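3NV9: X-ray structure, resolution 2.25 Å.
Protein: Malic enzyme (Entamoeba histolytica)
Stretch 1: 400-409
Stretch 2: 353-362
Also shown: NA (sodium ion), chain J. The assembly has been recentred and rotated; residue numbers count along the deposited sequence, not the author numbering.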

ATOM      1  N   ASN A 400      14.324  -1.531 -36.239  1.00 29.11           N
ATOM      2  CA  ASN A 400      13.994  -2.222 -37.460  1.00 29.61           C
ATOM      3  C   ASN A 400      12.501  -2.558 -37.423  1.00 29.87           C
ATOM      4  O   ASN A 400      11.892  -2.425 -36.367  1.00 31.01           O
ATOM      5  CB  ASN A 400      14.916  -3.426 -37.689  1.00 29.32           C
ATOM      6  CG  ASN A 400      14.696  -4.572 -36.695  1.00 31.69           C
ATOM      7  OD1 ASN A 400      15.566  -4.854 -35.874  1.00 35.89           O
ATOM      8  ND2 ASN A 400      13.583  -5.268 -36.803  1.00 27.83           N
ATOM      9  N   PRO A 401      11.890  -2.943 -38.567  1.00 29.86           N
ATOM     10  CA  PRO A 401      10.454  -3.144 -38.597  1.00 29.84           C
ATOM     11  C   PRO A 401       9.943  -4.040 -37.463  1.00 29.91           C
ATOM     12  O   PRO A 401       8.833  -3.831 -36.993  1.00 31.10           O
ATOM     13  CB  PRO A 401      10.234  -3.836 -39.954  1.00 30.18           C
ATOM     14  CG  PRO A 401      11.326  -3.312 -40.811  1.00 29.83           C
ATOM     15  CD  PRO A 401      12.499  -3.251 -39.877  1.00 29.95           C
ATOM     16  N   ASP A 402      10.738  -5.010 -37.032  1.00 29.25           N
ATOM     17  CA  ASP A 402      10.364  -5.856 -35.925  1.00 30.37           C
ATOM     18  C   ASP A 402      10.898  -5.446 -34.566  1.00 29.41           C
ATOM     19  O   ASP A 402      10.826  -6.221 -33.613  1.00 28.97           O
ATOM     20  CB  ASP A 402      10.776  -7.292 -36.177  1.00 30.71           C
ATOM     21  CG  ASP A 402      10.049  -7.898 -37.358  1.00 35.44           C
ATOM     22  OD1 ASP A 402       8.836  -7.620 -37.597  1.00 36.92           O
ATOM     23  OD2 ASP A 402      10.730  -8.664 -38.061  1.00 44.04           O
ATOM     24  N   ASN A 403      11.446  -4.244 -34.470  1.00 28.54           N
ATOM     25  CA  ASN A 403      11.845  -3.767 -33.167  1.00 28.14           C
ATOM     26  C   ASN A 403      11.948  -2.259 -33.202  1.00 27.75           C
ATOM     27  O   ASN A 403      13.033  -1.731 -33.459  1.00 27.31           O
ATOM     28  CB  ASN A 403      13.141  -4.415 -32.728  1.00 27.46           C
ATOM     29  CG  ASN A 403      13.468  -4.080 -31.290  1.00 30.57           C
ATOM     30  OD1 ASN A 403      12.968  -3.082 -30.757  1.00 27.09           O
ATOM     31  ND2 ASN A 403      14.286  -4.922 -30.635  1.00 30.68           N
ATOM     32  N   ILE A 404      10.820  -1.581 -32.936  1.00 25.72           N
ATOM     33  CA  ILE A 404      10.701  -0.119 -33.126  1.00 25.04           C
ATOM     34  C   ILE A 404      10.772   0.715 -31.834  1.00 25.48           C
ATOM     35  O   ILE A 404      10.747   1.950 -31.894  1.00 24.79           O
ATOM     36  CB  ILE A 404       9.357   0.256 -33.824  1.00 25.14           C
ATOM     37  CG1 ILE A 404       8.149  -0.032 -32.902  1.00 23.39           C
ATOM     38  CG2 ILE A 404       9.181  -0.496 -35.207  1.00 21.90           C
ATOM     39  CD1 ILE A 404       6.806   0.439 -33.537  1.00 22.35           C
ATOM     40  N   ILE A 405      10.865   0.055 -30.681  1.00 24.40           N
ATOM     41  CA  ILE A 405      10.563   0.737 -29.397  1.00 24.44           C
ATOM     42  C   ILE A 405      11.348   0.023 -28.303  1.00 23.43           C
ATOM     43  O   ILE A 405      11.651  -1.133 -28.432  1.00 24.94           O
ATOM     44  CB  ILE A 405       9.023   0.633 -29.089  1.00 23.54           C
ATOM     45  CG1 ILE A 405       8.607   1.468 -27.885  1.00 24.53           C
ATOM     46  CG2 ILE A 405       8.624  -0.811 -28.807  1.00 25.03           C
ATOM     47  CD1 ILE A 405       7.153   1.955 -27.960  1.00 26.52           C
ATOM     48  N   GLY A 406      11.669   0.683 -27.215  1.00 23.70           N
ATOM     49  CA  GLY A 406      12.375  -0.015 -26.137  1.00 22.92           C
ATOM     50  C   GLY A 406      11.456  -0.962 -25.395  1.00 22.28           C
ATOM     51  O   GLY A 406      10.222  -0.745 -25.320  1.00 22.23           O
ATOM     52  N   THR A 407      12.055  -1.975 -24.796  1.00 21.28           N
ATOM     53  CA  THR A 407      11.306  -3.060 -24.189  1.00 21.05           C
ATOM     54  C   THR A 407      11.503  -3.011 -22.655  1.00 20.96           C
ATOM     55  O   THR A 407      12.382  -2.274 -22.149  1.00 20.75           O
ATOM     56  CB  THR A 407      11.739  -4.457 -24.767  1.00 20.92           C
ATOM     57  OG1 THR A 407      12.845  -4.996 -23.997  1.00 21.97           O
ATOM     58  CG2 THR A 407      12.118  -4.346 -26.268  1.00 19.56           C
ATOM     59  N   MET A 408      10.655  -3.759 -21.958  1.00 19.57           N
ATOM     60  CA  MET A 408      10.694  -3.851 -20.512  1.00 20.90           C
ATOM     61  C   MET A 408      11.947  -4.563 -19.997  1.00 20.30           C
ATOM     62  O   MET A 408      12.312  -4.429 -18.812  1.00 19.32           O
ATOM     63  CB  MET A 408       9.447  -4.550 -19.943  1.00 20.53           C
ATOM     64  CG  MET A 408       8.155  -3.849 -20.254  1.00 20.21           C
ATOM     65  SD  MET A 408       6.858  -4.598 -19.248  1.00 24.45           S
ATOM     66  CE  MET A 408       6.447  -6.065 -20.256  1.00 19.91           C
ATOM     67  N   ASP A 409      12.630  -5.266 -20.888  1.00 20.27           N
ATOM     68  CA  ASP A 409      13.935  -5.840 -20.569  1.00 22.01           C
ATOM     69  C   ASP A 409      15.159  -4.864 -20.614  1.00 22.46           C
ATOM     70  O   ASP A 409      16.293  -5.295 -20.444  1.00 22.18           O
ATOM     71  CB  ASP A 409      14.210  -6.951 -21.572  1.00 22.83           C
ATOM     72  CG  ASP A 409      15.109  -8.018 -20.994  1.00 25.53           C
ATOM     73  OD1 ASP A 409      15.036  -8.258 -19.760  1.00 28.16           O
ATOM     74  OD2 ASP A 409      15.919  -8.563 -21.752  1.00 28.28           O
TER
HETATM   75 NA    NA J 495       3.545  -6.396 -29.365  1.00 28.96          NA
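Stretch 2 (353-362) FPNQVNNSVG

Stretch 2 runs alongside stretch 1 in the same direction: the CA atoms pair in ascending order, Asp402 with Pro354 (5.8 Å), Asn403 with Asn355 (5.4 Å) and Met408 with Val361 (6.0 Å). Neither segment is a regular strand; stretch 2 is loop or turn except for a 3-10 segment at 359-361, and the contact buries 561 Å² in total.

Stretch 1 opens with a type I turn, Asn400 to Asn403, closed by Asn403 N to Asn400 O at 2.7 Å. Asn355, with positive phi and psi (64/64), reads this turn through its amide: ND2 donates to Pro401 O (2.9 Å, 157°), while OD1 accepts from Ile404 N (2.8 Å, 138°). Asn403 N is also 3.0 Å from Asn355 OD1, but its angle is too poor for a hydrogen bond. A water joins Asp402 O (3.0 Å) to Asn355 N (2.8 Å).

Beyond the turn the contact becomes largely apolar. Ile405 points toward stretch 2, its CD1 4.0 Å from Val357 CG2 and its CG1 4.3 Å from Val361 CG1. Gly406 O shares a second water with Gln356 O (2.8 and 2.7 Å). Finally, Met408 leaves sideways but its end approaches: CG lies 4.1 Å from Val361 CG2, and SD 3.2 Å from Ser360 OG.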

ATOM      1  N   PHE A 353       4.610 -10.711 -28.727  1.00 21.89           N
ATOM      2  CA  PHE A 353       4.752 -10.344 -30.145  1.00 22.68           C
ATOM      3  C   PHE A 353       5.746  -9.232 -30.215  1.00 23.12           C
ATOM      4  O   PHE A 353       5.913  -8.525 -29.244  1.00 23.48           O
ATOM      5  CB  PHE A 353       3.426  -9.851 -30.761  1.00 22.35           C
ATOM      6  CG  PHE A 353       2.392 -10.915 -30.849  1.00 23.69           C
ATOM      7  CD1 PHE A 353       2.615 -12.054 -31.608  1.00 23.51           C
ATOM      8  CD2 PHE A 353       1.193 -10.810 -30.123  1.00 27.23           C
ATOM      9  CE1 PHE A 353       1.650 -13.125 -31.642  1.00 27.16           C
ATOM     10  CE2 PHE A 353       0.195 -11.860 -30.159  1.00 26.26           C
ATOM     11  CZ  PHE A 353       0.432 -13.014 -30.940  1.00 25.99           C
ATOM     12  N   PRO A 354       6.409  -9.060 -31.364  1.00 24.25           N
ATOM     13  CA  PRO A 354       7.261  -7.871 -31.518  1.00 25.03           C
ATOM     14  C   PRO A 354       6.532  -6.533 -31.315  1.00 25.17           C
ATOM     15  O   PRO A 354       5.306  -6.452 -31.467  1.00 25.04           O
ATOM     16  CB  PRO A 354       7.737  -7.980 -32.987  1.00 25.49           C
ATOM     17  CG  PRO A 354       7.799  -9.537 -33.218  1.00 25.12           C
ATOM     18  CD  PRO A 354       6.512  -9.981 -32.525  1.00 23.66           C
ATOM     19  N   ASN A 355       7.319  -5.513 -30.969  1.00 25.53           N
ATOM     20  CA  ASN A 355       6.922  -4.109 -30.950  1.00 25.31           C
ATOM     21  C   ASN A 355       5.837  -3.886 -29.914  1.00 25.40           C
ATOM     22  O   ASN A 355       4.702  -3.561 -30.238  1.00 24.90           O
ATOM     23  CB  ASN A 355       6.491  -3.624 -32.356  1.00 25.49           C
ATOM     24  CG  ASN A 355       7.605  -3.800 -33.438  1.00 25.11           C
ATOM     25  OD1 ASN A 355       8.789  -3.484 -33.211  1.00 19.94           O
ATOM     26  ND2 ASN A 355       7.203  -4.249 -34.627  1.00 21.52           N
ATOM     27  N   GLN A 356       6.179  -4.104 -28.646  1.00 25.65           N
ATOM     28  CA  GLN A 356       5.183  -3.951 -27.578  1.00 24.61           C
ATOM     29  C   GLN A 356       5.028  -2.494 -27.281  1.00 24.74           C
ATOM     30  O   GLN A 356       5.895  -1.871 -26.633  1.00 25.81           O
ATOM     31  CB  GLN A 356       5.524  -4.714 -26.292  1.00 23.82           C
ATOM     32  CG  GLN A 356       4.470  -4.425 -25.176  1.00 21.81           C
ATOM     33  CD  GLN A 356       4.585  -5.319 -23.946  1.00 21.48           C
ATOM     34  OE1 GLN A 356       3.581  -5.607 -23.274  1.00 21.24           O
ATOM     35  NE2 GLN A 356       5.786  -5.780 -23.660  1.00 17.13           N
ATOM     36  N   VAL A 357       3.906  -1.966 -27.738  1.00 23.74           N
ATOM     37  CA  VAL A 357       3.582  -0.590 -27.545  1.00 22.69           C
ATOM     38  C   VAL A 357       2.574  -0.600 -26.417  1.00 23.33           C
ATOM     39  O   VAL A 357       1.354  -0.849 -26.651  1.00 25.05           O
ATOM     40  CB  VAL A 357       3.018  -0.043 -28.839  1.00 22.90           C
ATOM     41  CG1 VAL A 357       2.323   1.323 -28.631  1.00 24.56           C
ATOM     42  CG2 VAL A 357       4.141   0.058 -29.862  1.00 20.20           C
ATOM     43  N   ASN A 358       3.081  -0.388 -25.194  1.00 21.03           N
ATOM     44  CA  ASN A 358       2.313  -0.534 -23.950  1.00 21.13           C
ATOM     45  C   ASN A 358       2.876   0.499 -22.952  1.00 20.55           C
ATOM     46  O   ASN A 358       4.126   0.695 -22.910  1.00 20.43           O
ATOM     47  CB  ASN A 358       2.494  -1.962 -23.378  1.00 18.33           C
ATOM     48  CG  ASN A 358       1.528  -2.285 -22.232  1.00 23.55           C
ATOM     49  OD1 ASN A 358       1.636  -1.753 -21.083  1.00 22.89           O
ATOM     50  ND2 ASN A 358       0.546  -3.169 -22.537  1.00 24.77           N
ATOM     51  N   ASN A 359       2.004   1.136 -22.163  1.00 19.79           N
ATOM     52  CA  ASN A 359       2.463   2.112 -21.186  1.00 20.34           C
ATOM     53  C   ASN A 359       3.565   1.666 -20.161  1.00 19.78           C
ATOM     54  O   ASN A 359       4.209   2.518 -19.581  1.00 19.48           O
ATOM     55  CB  ASN A 359       1.296   2.809 -20.477  1.00 20.74           C
ATOM     56  CG  ASN A 359       0.304   1.837 -19.800  1.00 20.78           C
ATOM     57  OD1 ASN A 359       0.705   0.902 -19.140  1.00 20.80           O
ATOM     58  ND2 ASN A 359      -1.022   2.119 -19.933  1.00 15.50           N
ATOM     59  N   SER A 360       3.726   0.352 -19.938  1.00 19.22           N
ATOM     60  CA  SER A 360       4.706  -0.183 -19.026  1.00 20.68           C
ATOM     61  C   SER A 360       6.108   0.267 -19.408  1.00 20.96           C
ATOM     62  O   SER A 360       7.030   0.238 -18.619  1.00 22.11           O
ATOM     63  CB  SER A 360       4.663  -1.723 -19.046  1.00 20.93           C
ATOM     64  OG  SER A 360       4.951  -2.243 -20.348  1.00 21.56           O
ATOM     65  N   VAL A 361       6.242   0.710 -20.632  1.00 21.31           N
ATOM     66  CA  VAL A 361       7.491   1.202 -21.146  1.00 21.95           C
ATOM     67  C   VAL A 361       7.609   2.772 -21.113  1.00 22.48           C
ATOM     68  O   VAL A 361       8.593   3.363 -21.601  1.00 24.02           O
ATOM     69  CB  VAL A 361       7.740   0.406 -22.482  1.00 21.87           C
ATOM     70  CG1 VAL A 361       7.626   1.183 -23.689  1.00 22.06           C
ATOM     71  CG2 VAL A 361       8.960  -0.485 -22.364  1.00 21.08           C
ATOM     72  N   GLY A 362       6.629   3.435 -20.490  1.00 21.66           N
ATOM     73  CA  GLY A 362       6.620   4.898 -20.322  1.00 20.41           C
ATOM     74  C   GLY A 362       6.264   5.306 -18.899  1.00 20.39           C
ATOM     75  O   GLY A 362       6.920   6.157 -18.312  1.00 20.95           O
TER
HETATM   76  O   HOH W   1      10.086  -5.888 -30.754  1.00 25.22           O
HETATM   77  O   HOH W   2       8.210  -2.616 -25.532  1.00 18.91           O